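Chitinase (Thermococcus chitonophagus, PDB 5XSW) probably hydrolyses chitin as an endochitinase, this chain being the C-terminal part of a longer protein, with N-acetylglucosamine sugars in its glycan pocket. Local coordinates at residues K212-T217 / W239-D244; G248-E253 / T291-A296; N174-A179 / T220-F225. One frame throughout, in Å; residues are numbered along the deposited sequence.

Contact 1: residues K212-T217 / W239-D244; sequences KENWGT and WPVQID. With NAG (2-acetamido-2-deoxy-beta-D-glucopyranose), chain C; NDG (2-acetamido-2-deoxy-alpha-D-glucopyranose), chain B; PO4 (phosphate ion), chain F.
Where Trp215 passes Val241 the two backbones come within 4.7 Å, measured CA to CA, and they run in broadly opposed directions, 144° apart over 214-217 and 239-242. This is the C-terminal end of helix 203-214 set against the loop after strand 235-239, in the wall of the glycan pocket; Trp215, where the chain has left helical geometry, has a positive phi.

Asn214 does most of the polar work. With CG anti to its backbone N, its amide meets the backbone of Gln242 twice: Gln242 N donates to Asn214 OD1 at 2.9 Å, and Asn214 ND2 donates to Gln242 O at 3.0 Å, standing 41° above that carbonyl plane. The pair fixes which way round the amide lies. Beside it, Pro240 lies across one face of the Trp215 indole. Its CB sits 3.6 Å from the centroid of the five-membered ring in a CH-pi contact, CG is over CD2 and CE2, and CD reaches CE3. Trp239 NE1 is shared between two weak bonds, to Trp215 O at 2.9 Å and to Gly216 O at 3.3 Å.

The sugars are held mainly by Lys212 and Glu213. Lys212 NZ donates to NDG O3, while Glu213 accepts NAG N2 on its backbone O and NAG O4 on OE2; its OE1 is bonded to His374. One water ties protein to sugar: it donates to Pro240 O and, at 2.7 Å, to Asn214 OD1, and it is also hydrogen-bonded to NDG O6.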
loop_
_atom_site.group_PDB
_atom_site.type_symbol
_atom_site.label_atom_id
_atom_site.label_comp_id
_atom_site.label_asym_id
_atom_site.label_seq_id
_atom_site.Cartn_x
_atom_site.Cartn_y
_atom_site.Cartn_z
ATOM N N LYS A 212 -8.404 -10.812 -17.747
ATOM C CA LYS A 212 -7.004 -11.257 -17.590
ATOM C C LYS A 212 -6.722 -11.596 -16.127
ATOM O O LYS A 212 -6.142 -12.671 -15.828
ATOM C CB LYS A 212 -6.031 -10.166 -18.104
ATOM C CG LYS A 212 -4.551 -10.474 -17.783
ATOM C CD LYS A 212 -4.130 -11.817 -18.432
ATOM C CE LYS A 212 -3.037 -12.488 -17.611
ATOM N NZ LYS A 212 -2.649 -13.832 -18.074
ATOM N N GLU A 213 -7.116 -10.717 -15.218
ATOM C CA GLU A 213 -6.744 -10.873 -13.789
ATOM C C GLU A 213 -7.393 -12.067 -13.125
ATOM O O GLU A 213 -6.754 -12.734 -12.292
ATOM C CB GLU A 213 -7.121 -9.631 -12.984
ATOM C CG GLU A 213 -6.192 -8.423 -13.332
ATOM C CD GLU A 213 -4.768 -8.587 -12.833
ATOM O OE1 GLU A 213 -3.975 -7.652 -13.131
ATOM O OE2 GLU A 213 -4.466 -9.580 -12.086
ATOM N N ASN A 214 -8.679 -12.314 -13.427
ATOM C CA ASN A 214 -9.379 -13.416 -12.732
ATOM C C ASN A 214 -10.639 -13.858 -13.441
ATOM O O ASN A 214 -11.616 -14.226 -12.790
ATOM C CB ASN A 214 -9.696 -12.945 -11.284
ATOM C CG ASN A 214 -10.171 -14.065 -10.329
ATOM O OD1 ASN A 214 -9.981 -15.259 -10.571
ATOM N ND2 ASN A 214 -10.819 -13.643 -9.216
ATOM N N TRP A 215 -10.626 -13.793 -14.764
ATOM C CA TRP A 215 -11.769 -14.273 -15.549
ATOM C C TRP A 215 -13.055 -13.590 -15.058
ATOM O O TRP A 215 -14.108 -14.197 -15.076
ATOM C CB TRP A 215 -11.911 -15.818 -15.412
ATOM C CG TRP A 215 -10.994 -16.624 -16.272
ATOM C CD1 TRP A 215 -9.758 -17.180 -15.889
ATOM C CD2 TRP A 215 -11.151 -16.936 -17.674
ATOM N NE1 TRP A 215 -9.236 -17.886 -16.946
ATOM C CE2 TRP A 215 -10.042 -17.738 -18.053
ATOM C CE3 TRP A 215 -12.141 -16.653 -18.633
ATOM C CZ2 TRP A 215 -9.896 -18.268 -19.350
ATOM C CZ3 TRP A 215 -11.997 -17.196 -19.933
ATOM C CH2 TRP A 215 -10.852 -17.957 -20.288
ATOM N N GLY A 216 -12.985 -12.344 -14.593
ATOM C CA GLY A 216 -14.173 -11.779 -13.931
ATOM C C GLY A 216 -15.307 -11.543 -14.928
ATOM O O GLY A 216 -16.484 -11.635 -14.596
ATOM N N THR A 217 -14.939 -11.341 -16.187
ATOM C CA THR A 217 -15.828 -10.762 -17.209
ATOM C C THR A 217 -15.728 -11.533 -18.507
ATOM O O THR A 217 -15.981 -10.992 -19.557
ATOM C CB THR A 217 -15.421 -9.292 -17.475
ATOM O OG1 THR A 217 -13.988 -9.292 -17.695
ATOM C CG2 THR A 217 -15.702 -8.445 -16.241
ATOM N N TRP A 239 -17.256 -20.391 -16.465
ATOM C CA TRP A 239 -16.811 -19.088 -15.916
ATOM C C TRP A 239 -15.669 -19.368 -14.938
ATOM O O TRP A 239 -15.936 -19.644 -13.796
ATOM C CB TRP A 239 -17.976 -18.417 -15.161
ATOM C CG TRP A 239 -17.720 -16.975 -14.745
ATOM C CD1 TRP A 239 -16.797 -16.125 -15.282
ATOM C CD2 TRP A 239 -18.420 -16.238 -13.743
ATOM N NE1 TRP A 239 -16.874 -14.905 -14.662
ATOM C CE2 TRP A 239 -17.874 -14.937 -13.725
ATOM C CE3 TRP A 239 -19.462 -16.548 -12.868
ATOM C CZ2 TRP A 239 -18.309 -13.941 -12.834
ATOM C CZ3 TRP A 239 -19.926 -15.551 -11.975
ATOM C CH2 TRP A 239 -19.332 -14.254 -11.965
ATOM N N PRO A 240 -14.409 -19.318 -15.401
ATOM C CA PRO A 240 -13.270 -19.784 -14.574
ATOM C C PRO A 240 -12.801 -18.767 -13.548
ATOM O O PRO A 240 -11.618 -18.716 -13.213
ATOM C CB PRO A 240 -12.150 -20.059 -15.627
ATOM C CG PRO A 240 -12.881 -20.031 -17.038
ATOM C CD PRO A 240 -14.002 -18.981 -16.787
ATOM N N VAL A 241 -13.709 -17.928 -13.072
ATOM C CA VAL A 241 -13.377 -16.959 -12.043
ATOM C C VAL A 241 -13.098 -17.628 -10.668
ATOM O O VAL A 241 -13.773 -18.597 -10.276
ATOM C CB VAL A 241 -14.539 -15.944 -11.920
ATOM C CG1 VAL A 241 -15.835 -16.648 -11.472
ATOM C CG2 VAL A 241 -14.224 -14.836 -10.876
ATOM N N GLN A 242 -12.129 -17.133 -9.896
ATOM C CA GLN A 242 -12.052 -17.534 -8.468
ATOM C C GLN A 242 -12.879 -16.519 -7.736
ATOM O O GLN A 242 -12.380 -15.440 -7.358
ATOM C CB GLN A 242 -10.594 -17.570 -7.936
ATOM C CG GLN A 242 -9.759 -18.597 -8.699
ATOM C CD GLN A 242 -8.248 -18.564 -8.374
ATOM O OE1 GLN A 242 -7.817 -18.072 -7.325
ATOM N NE2 GLN A 242 -7.467 -19.093 -9.274
ATOM N N ILE A 243 -14.156 -16.828 -7.522
ATOM C CA ILE A 243 -15.113 -15.772 -7.199
ATOM C C ILE A 243 -14.996 -15.332 -5.761
ATOM O O ILE A 243 -15.459 -14.247 -5.382
ATOM C CB ILE A 243 -16.610 -16.239 -7.486
ATOM C CG1 ILE A 243 -17.581 -15.030 -7.523
ATOM C CG2 ILE A 243 -17.114 -17.185 -6.332
ATOM C CD1 ILE A 243 -17.506 -14.191 -8.751
ATOM N N ASP A 244 -14.413 -16.175 -4.905
ATOM C CA ASP A 244 -14.230 -15.771 -3.514
ATOM C C ASP A 244 -12.845 -15.183 -3.194
ATOM O O ASP A 244 -12.487 -14.975 -2.038
ATOM C CB ASP A 244 -14.465 -16.957 -2.604
ATOM C CG ASP A 244 -15.891 -17.502 -2.783
ATOM O OD1 ASP A 244 -16.854 -16.688 -2.748
ATOM O OD2 ASP A 244 -16.008 -18.683 -3.078
HETATM C C1 NAG C . -3.659 -14.090 -12.835
HETATM C C2 NAG C . -3.714 -13.865 -11.372
HETATM C C3 NAG C . -3.421 -12.414 -11.024
HETATM C C4 NAG C . -2.149 -11.917 -11.644
HETATM C C5 NAG C . -2.212 -12.146 -13.099
HETATM C C6 NAG C . -0.902 -11.719 -13.705
HETATM C C7 NAG C . -5.248 -15.150 -9.818
HETATM C C8 NAG C . -6.694 -15.459 -9.348
HETATM N N2 NAG C . -5.056 -14.247 -10.882
HETATM O O3 NAG C . -3.351 -12.198 -9.599
HETATM O O4 NAG C . -2.042 -10.484 -11.514
HETATM O O5 NAG C . -2.403 -13.573 -13.403
HETATM O O6 NAG C . -1.052 -12.105 -15.066
HETATM O O7 NAG C . -4.242 -15.637 -9.291
HETATM C C1 NDG B . -3.881 -18.352 -16.071
HETATM C C2 NDG B . -2.944 -17.179 -16.337
HETATM C C3 NDG B . -2.733 -16.326 -15.130
HETATM C C4 NDG B . -4.006 -15.910 -14.417
HETATM C C5 NDG B . -4.880 -17.138 -14.135
HETATM C C6 NDG B . -6.286 -16.750 -13.702
HETATM C C7 NDG B . -1.199 -17.472 -18.104
HETATM C C8 NDG B . 0.202 -18.003 -18.575
HETATM O O5 NDG B . -5.101 -17.911 -15.337
HETATM O O3 NDG B . -2.025 -15.142 -15.575
HETATM O O4 NDG B . -3.689 -15.481 -13.093
HETATM O O6 NDG B . -7.020 -17.914 -13.298
HETATM O O7 NDG B . -1.906 -16.789 -18.821
HETATM N N2 NDG B . -1.668 -17.730 -16.778
HETATM O O1 NDG B . -3.278 -19.252 -15.241
HETATM P P PO4 F . -13.441 -19.810 -5.697
HETATM O O1 PO4 F . -14.217 -20.379 -4.504
HETATM O O2 PO4 F . -14.437 -19.677 -6.929
HETATM O O3 PO4 F . -12.404 -20.796 -6.133
HETATM O O4 PO4 F . -12.711 -18.491 -5.282
HETATM O O HOH W 1 -9.401 -17.081 -12.426
#

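Contact 2: residues G248-E253 / T291-A296; sequences GIFQVE and TSPIVA. With NAG (2-acetamido-2-deoxy-beta-D-glucopyranose), chain C.
Phe250 meets helix 288-311 exactly where that helix is kinked: its CE2 lies 3.5 Å from CA of Pro293, the residue whose ring nitrogen has no hydrogen to offer the preceding turn. The loop 248-253 presents this one aromatic ring to the irregular spot, and not a single hydrogen bond passes between the segments.

The ring is held on several sides. Over one face, displaced toward the rim, sits the methyl of Ala296, with CB 3.8 Å from the ring centroid and 21° off the normal, a CH-pi contact. CG of Phe250 is anti to its carbonyl carbon (chi1 -66°), and it is nearer this methyl than any other ring atom. Ser292 OG lies at the ring edge, 3.9 Å from Phe250 CE2, but its polar partner is Ala288 O, one turn back in its own helix. CE2 and CZ of Phe250 also touch CB of Pro293. Val252 extends the patch more loosely, with its CG1 4.4 Å from CG1 of Val295, and Phe188 of helix 186-199 packs on both Phe250 and Pro293.

Between Phe250 and Val252 the chain takes a positive phi at Gln251, whose side chain serves the glycan pocket. It bends at chi2, and NE2 donates to Gly248 O at 2.9 Å, in an almost straight bond of 174° lying in the planes of both groups. That bond fixes the amide's rotation, and OE1 accepts NAG O3 at 2.7 Å.

Across to the helix, then, the contact is van der Waals and CH-pi, while Gln251 makes directional bonds to loop and sugar, its amide held by the Gly248 carbonyl with OE1 directed to the sugar as acceptor.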
loop_
_atom_site.group_PDB
_atom_site.type_symbol
_atom_site.label_atom_id
_atom_site.label_comp_id
_atom_site.label_asym_id
_atom_site.label_seq_id
_atom_site.Cartn_x
_atom_site.Cartn_y
_atom_site.Cartn_z
ATOM N N GLY A 248 -10.621 -9.963 -5.480
ATOM C CA GLY A 248 -11.706 -9.616 -6.415
ATOM C C GLY A 248 -11.358 -9.922 -7.848
ATOM O O GLY A 248 -10.328 -10.530 -8.147
ATOM N N ILE A 249 -12.199 -9.468 -8.771
ATOM C CA ILE A 249 -11.980 -9.840 -10.164
ATOM C C ILE A 249 -10.893 -8.971 -10.803
ATOM O O ILE A 249 -10.383 -9.349 -11.820
ATOM C CB ILE A 249 -13.267 -9.730 -10.986
ATOM C CG1 ILE A 249 -13.871 -8.312 -10.931
ATOM C CG2 ILE A 249 -14.381 -10.734 -10.434
ATOM C CD1 ILE A 249 -15.100 -8.141 -11.950
ATOM N N PHE A 250 -10.563 -7.841 -10.201
ATOM C CA PHE A 250 -9.429 -6.972 -10.677
ATOM C C PHE A 250 -8.096 -7.270 -10.010
ATOM O O PHE A 250 -7.073 -6.696 -10.386
ATOM C CB PHE A 250 -9.798 -5.505 -10.390
ATOM C CG PHE A 250 -10.995 -5.061 -11.215
ATOM C CD1 PHE A 250 -10.830 -4.840 -12.600
ATOM C CD2 PHE A 250 -12.268 -4.986 -10.624
ATOM C CE1 PHE A 250 -11.937 -4.440 -13.401
ATOM C CE2 PHE A 250 -13.425 -4.598 -11.405
ATOM C CZ PHE A 250 -13.237 -4.305 -12.779
ATOM N N GLN A 251 -8.131 -8.119 -8.965
ATOM C CA GLN A 251 -6.893 -8.535 -8.218
ATOM C C GLN A 251 -6.166 -7.346 -7.683
ATOM O O GLN A 251 -4.952 -7.201 -7.828
ATOM C CB GLN A 251 -5.974 -9.400 -9.104
ATOM C CG GLN A 251 -6.719 -10.725 -9.521
ATOM C CD GLN A 251 -6.683 -11.761 -8.344
ATOM O OE1 GLN A 251 -5.618 -12.332 -8.080
ATOM N NE2 GLN A 251 -7.799 -11.933 -7.612
ATOM N N VAL A 252 -6.922 -6.451 -7.075
ATOM C CA VAL A 252 -6.326 -5.328 -6.371
ATOM C C VAL A 252 -5.879 -5.847 -4.962
ATOM O O VAL A 252 -6.731 -6.277 -4.195
ATOM C CB VAL A 252 -7.327 -4.157 -6.167
ATOM C CG1 VAL A 252 -6.660 -3.058 -5.272
ATOM C CG2 VAL A 252 -7.782 -3.556 -7.556
ATOM N N GLU A 253 -4.594 -5.735 -4.635
ATOM C CA GLU A 253 -4.080 -6.171 -3.311
ATOM C C GLU A 253 -4.235 -5.148 -2.220
ATOM O O GLU A 253 -4.416 -3.946 -2.495
ATOM C CB GLU A 253 -2.589 -6.549 -3.456
ATOM C CG GLU A 253 -2.455 -7.733 -4.390
ATOM C CD GLU A 253 -1.023 -8.270 -4.480
ATOM O OE1 GLU A 253 -0.302 -8.196 -3.464
ATOM O OE2 GLU A 253 -0.622 -8.741 -5.563
ATOM N N THR A 291 -18.453 -1.389 -5.934
ATOM C CA THR A 291 -17.258 -0.672 -5.518
ATOM C C THR A 291 -15.988 -1.127 -6.252
ATOM O O THR A 291 -15.104 -0.293 -6.473
ATOM C CB THR A 291 -16.989 -0.774 -3.983
ATOM O OG1 THR A 291 -16.968 -2.149 -3.556
ATOM C CG2 THR A 291 -18.087 -0.017 -3.207
ATOM N N SER A 292 -15.894 -2.393 -6.653
ATOM C CA SER A 292 -14.590 -2.871 -7.119
ATOM C C SER A 292 -14.167 -2.256 -8.496
ATOM O O SER A 292 -13.011 -1.924 -8.660
ATOM C CB SER A 292 -14.508 -4.409 -7.183
ATOM O OG SER A 292 -15.367 -5.064 -8.105
ATOM N N PRO A 293 -15.093 -2.098 -9.461
ATOM C CA PRO A 293 -14.613 -1.404 -10.675
ATOM C C PRO A 293 -14.252 0.071 -10.437
ATOM O O PRO A 293 -13.325 0.582 -11.074
ATOM C CB PRO A 293 -15.805 -1.567 -11.674
ATOM C CG PRO A 293 -17.026 -1.790 -10.740
ATOM C CD PRO A 293 -16.431 -2.681 -9.655
ATOM N N ILE A 294 -14.892 0.731 -9.492
ATOM C CA ILE A 294 -14.478 2.099 -9.157
ATOM C C ILE A 294 -13.096 2.122 -8.487
ATOM O O ILE A 294 -12.221 2.950 -8.822
ATOM C CB ILE A 294 -15.567 2.751 -8.268
ATOM C CG1 ILE A 294 -16.821 2.946 -9.150
ATOM C CG2 ILE A 294 -15.069 4.107 -7.708
ATOM C CD1 ILE A 294 -18.131 2.926 -8.295
ATOM N N VAL A 295 -12.847 1.173 -7.580
ATOM C CA VAL A 295 -11.502 1.061 -6.974
ATOM C C VAL A 295 -10.425 0.803 -8.051
ATOM O O VAL A 295 -9.406 1.433 -8.039
ATOM C CB VAL A 295 -11.461 -0.075 -5.895
ATOM C CG1 VAL A 295 -10.023 -0.286 -5.338
ATOM C CG2 VAL A 295 -12.436 0.302 -4.774
ATOM N N ALA A 296 -10.663 -0.145 -8.935
ATOM C CA ALA A 296 -9.718 -0.416 -10.000
ATOM C C ALA A 296 -9.459 0.837 -10.859
ATOM O O ALA A 296 -8.300 1.141 -11.172
ATOM C CB ALA A 296 -10.207 -1.585 -10.902
HETATM C C1 NAG C . -3.659 -14.090 -12.835
HETATM C C2 NAG C . -3.714 -13.865 -11.372
HETATM C C3 NAG C . -3.421 -12.414 -11.024
HETATM C C4 NAG C . -2.149 -11.917 -11.644
HETATM C C5 NAG C . -2.212 -12.146 -13.099
HETATM C C6 NAG C . -0.902 -11.719 -13.705
HETATM C C7 NAG C . -5.248 -15.150 -9.818
HETATM C C8 NAG C . -6.694 -15.459 -9.348
HETATM N N2 NAG C . -5.056 -14.247 -10.882
HETATM O O3 NAG C . -3.351 -12.198 -9.599
HETATM O O4 NAG C . -2.042 -10.484 -11.514
HETATM O O5 NAG C . -2.403 -13.573 -13.403
HETATM O O6 NAG C . -1.052 -12.105 -15.066
HETATM O O7 NAG C . -4.242 -15.637 -9.291
#

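Contact 3: residues N174-A179 / T220-F225; sequences NLASSA and TKDPAF. With NDG (2-acetamido-2-deoxy-alpha-D-glucopyranose), chain B.
Phe225 lies under the methyl of Ala176: CB sits over one face of the ring, displaced toward the rim, 3.8 Å from the centroid and 22° off the normal. Ring atoms CE1 and CZ make the closest approaches to this methyl, and at the ring's edge Asn174 O comes within 3.5 Å of CZ.

Next to this apolar overlap Asp222 joins the two loops. Its CG is anti to the backbone N, and OD2 accepts Ser177 N at 2.7 Å through the anti lone pair, the one turned away from the other carboxylate oxygen. A water donates to the same OD2 at 2.6 Å and to Leu175 O, so that oxygen is gripped from both protein and solvent. OD1 works within its own loop, taking Ala224 N at 3.1 Å in an Asx turn that overlies the type I beta turn from Asp222 to Phe225. An alanine at Asp222 would probably leave Ser177 N, Ala224 N and the bridging water without their acceptor, with one of the ties between the loops gone.

Thr220 adds a second tie. Its OG1 donates to Ser178 O at 2.7 Å and accepts Asp222 N at 3.0 Å, the latter an ST turn.

The 174-179 loop also reaches the glycan pocket: CB and CG of Asn174 touch the ring oxygen O5 of NDG, its OD1 accepts from Lys212 NZ, and Leu175 CG is 3.9 Å from NDG C8.

One loop leads into strand 179-181 and the other runs between strands 218-219 and 228-232, with Ala179 bonded through its backbone to Ile169 of strand 168-169 and Thr220 to Tyr238 of strand 235-239, while Trp215, just past helix 203-214, packs on Asn174 and Ala176.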
loop_
_atom_site.group_PDB
_atom_site.type_symbol
_atom_site.label_atom_id
_atom_site.label_comp_id
_atom_site.label_asym_id
_atom_site.label_seq_id
_atom_site.Cartn_x
_atom_site.Cartn_y
_atom_site.Cartn_z
ATOM N N ASN A 174 -5.578 -16.297 -20.923
ATOM C CA ASN A 174 -5.212 -17.161 -19.797
ATOM C C ASN A 174 -5.018 -18.615 -20.213
ATOM O O ASN A 174 -5.358 -19.509 -19.447
ATOM C CB ASN A 174 -6.261 -17.066 -18.687
ATOM C CG ASN A 174 -6.206 -15.715 -18.003
ATOM O OD1 ASN A 174 -5.160 -15.063 -18.079
ATOM N ND2 ASN A 174 -7.317 -15.269 -17.367
ATOM N N LEU A 175 -4.521 -18.779 -21.437
ATOM C CA LEU A 175 -4.202 -20.070 -22.092
ATOM C C LEU A 175 -5.439 -20.859 -22.539
ATOM O O LEU A 175 -5.330 -22.026 -22.942
ATOM C CB LEU A 175 -3.357 -20.953 -21.187
ATOM C CG LEU A 175 -2.003 -20.389 -20.720
ATOM C CD1 LEU A 175 -1.233 -21.489 -19.982
ATOM C CD2 LEU A 175 -1.208 -19.865 -21.876
ATOM N N ALA A 176 -6.619 -20.258 -22.457
ATOM C CA ALA A 176 -7.798 -20.941 -23.002
ATOM C C ALA A 176 -7.803 -20.778 -24.523
ATOM O O ALA A 176 -7.238 -19.817 -25.054
ATOM C CB ALA A 176 -9.071 -20.367 -22.384
ATOM N N SER A 177 -8.449 -21.672 -25.267
ATOM C CA SER A 177 -8.362 -21.531 -26.729
ATOM C C SER A 177 -9.190 -20.362 -27.250
ATOM O O SER A 177 -8.893 -19.792 -28.315
ATOM C CB SER A 177 -8.824 -22.831 -27.424
ATOM O OG SER A 177 -10.063 -23.235 -26.861
ATOM N N SER A 178 -10.252 -20.009 -26.519
ATOM C CA SER A 178 -11.086 -18.873 -26.929
ATOM C C SER A 178 -11.912 -18.395 -25.707
ATOM O O SER A 178 -11.933 -19.054 -24.665
ATOM C CB SER A 178 -11.995 -19.273 -28.076
ATOM O OG SER A 178 -12.963 -20.163 -27.572
ATOM N N ALA A 179 -12.553 -17.239 -25.819
ATOM C CA ALA A 179 -13.384 -16.764 -24.717
ATOM C C ALA A 179 -14.530 -15.910 -25.273
ATOM O O ALA A 179 -14.548 -15.588 -26.446
ATOM C CB ALA A 179 -12.523 -15.946 -23.710
ATOM N N THR A 220 -15.864 -19.231 -21.201
ATOM C CA THR A 220 -15.196 -19.955 -22.285
ATOM C C THR A 220 -15.897 -21.309 -22.500
ATOM O O THR A 220 -16.487 -21.873 -21.573
ATOM C CB THR A 220 -13.648 -20.181 -21.972
ATOM O OG1 THR A 220 -13.049 -20.925 -23.032
ATOM C CG2 THR A 220 -13.457 -20.946 -20.658
ATOM N N LYS A 221 -15.838 -21.811 -23.728
ATOM C CA LYS A 221 -16.245 -23.204 -23.996
ATOM C C LYS A 221 -15.105 -24.190 -23.878
ATOM O O LYS A 221 -15.302 -25.361 -24.082
ATOM C CB LYS A 221 -16.841 -23.340 -25.389
ATOM C CG LYS A 221 -17.965 -22.402 -25.668
ATOM C CD LYS A 221 -18.645 -22.782 -26.961
ATOM C CE LYS A 221 -20.068 -22.236 -27.054
ATOM N NZ LYS A 221 -20.412 -21.924 -28.482
ATOM N N ASP A 222 -13.903 -23.700 -23.588
ATOM C CA ASP A 222 -12.711 -24.556 -23.449
ATOM C C ASP A 222 -12.911 -25.523 -22.312
ATOM O O ASP A 222 -13.059 -25.110 -21.160
ATOM C CB ASP A 222 -11.448 -23.709 -23.194
ATOM C CG ASP A 222 -10.141 -24.511 -23.396
ATOM O OD1 ASP A 222 -10.098 -25.708 -23.052
ATOM O OD2 ASP A 222 -9.167 -23.923 -23.896
ATOM N N PRO A 223 -12.947 -26.837 -22.626
ATOM C CA PRO A 223 -13.358 -27.781 -21.577
ATOM C C PRO A 223 -12.246 -28.037 -20.545
ATOM O O PRO A 223 -12.532 -28.588 -19.487
ATOM C CB PRO A 223 -13.708 -29.053 -22.368
ATOM C CG PRO A 223 -12.840 -28.967 -23.597
ATOM C CD PRO A 223 -12.736 -27.492 -23.935
ATOM N N ALA A 224 -11.020 -27.606 -20.829
ATOM C CA ALA A 224 -9.942 -27.639 -19.850
ATOM C C ALA A 224 -10.258 -26.731 -18.665
ATOM O O ALA A 224 -9.649 -26.822 -17.603
ATOM C CB ALA A 224 -8.636 -27.205 -20.496
ATOM N N PHE A 225 -11.193 -25.811 -18.863
ATOM C CA PHE A 225 -11.355 -24.735 -17.906
ATOM C C PHE A 225 -12.573 -24.836 -17.052
ATOM O O PHE A 225 -13.483 -24.022 -17.190
ATOM C CB PHE A 225 -11.375 -23.401 -18.629
ATOM C CG PHE A 225 -10.056 -22.978 -19.034
ATOM C CD1 PHE A 225 -9.450 -23.552 -20.134
ATOM C CD2 PHE A 225 -9.358 -22.074 -18.283
ATOM C CE1 PHE A 225 -8.189 -23.211 -20.482
ATOM C CE2 PHE A 225 -8.104 -21.714 -18.648
ATOM C CZ PHE A 225 -7.511 -22.266 -19.738
HETATM C C1 NDG B . -3.881 -18.352 -16.071
HETATM C C2 NDG B . -2.944 -17.179 -16.337
HETATM C C3 NDG B . -2.733 -16.326 -15.130
HETATM C C4 NDG B . -4.006 -15.910 -14.417
HETATM C C5 NDG B . -4.880 -17.138 -14.135
HETATM C C6 NDG B . -6.286 -16.750 -13.702
HETATM C C7 NDG B . -1.199 -17.472 -18.104
HETATM C C8 NDG B . 0.202 -18.003 -18.575
HETATM O O5 NDG B . -5.101 -17.911 -15.337
HETATM O O3 NDG B . -2.025 -15.142 -15.575
HETATM O O4 NDG B . -3.689 -15.481 -13.093
HETATM O O6 NDG B . -7.020 -17.914 -13.298
HETATM O O7 NDG B . -1.906 -16.789 -18.821
HETATM N N2 NDG B . -1.668 -17.730 -16.778
HETATM O O1 NDG B . -3.278 -19.252 -15.241
HETATM O O HOH W 2 -6.622 -24.594 -23.796
HETATM O O HOH W 3 -15.152 -19.877 -25.798
#

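Overall arrangement
All three contacts lie beyond the N-terminal strands, in the largely helical part of the chain. Contact 3 opens first and closes a loop holding helices 186-199 and 203-214. Before it closes, contact 1 has begun at the end of helix 203-214, so the two cross; contact 1 ends after the hairpin strands 228-232 and 235-239. Contact 2 follows in series, closing the stretch with helices 254-263 and 274-278 onto helix 288-311. Contact 1 is the middle piece, its centre about 12 Å from the centres of both others; it shares NDG with contact 3 and NAG with contact 2. Contacts 2 and 3 do not touch.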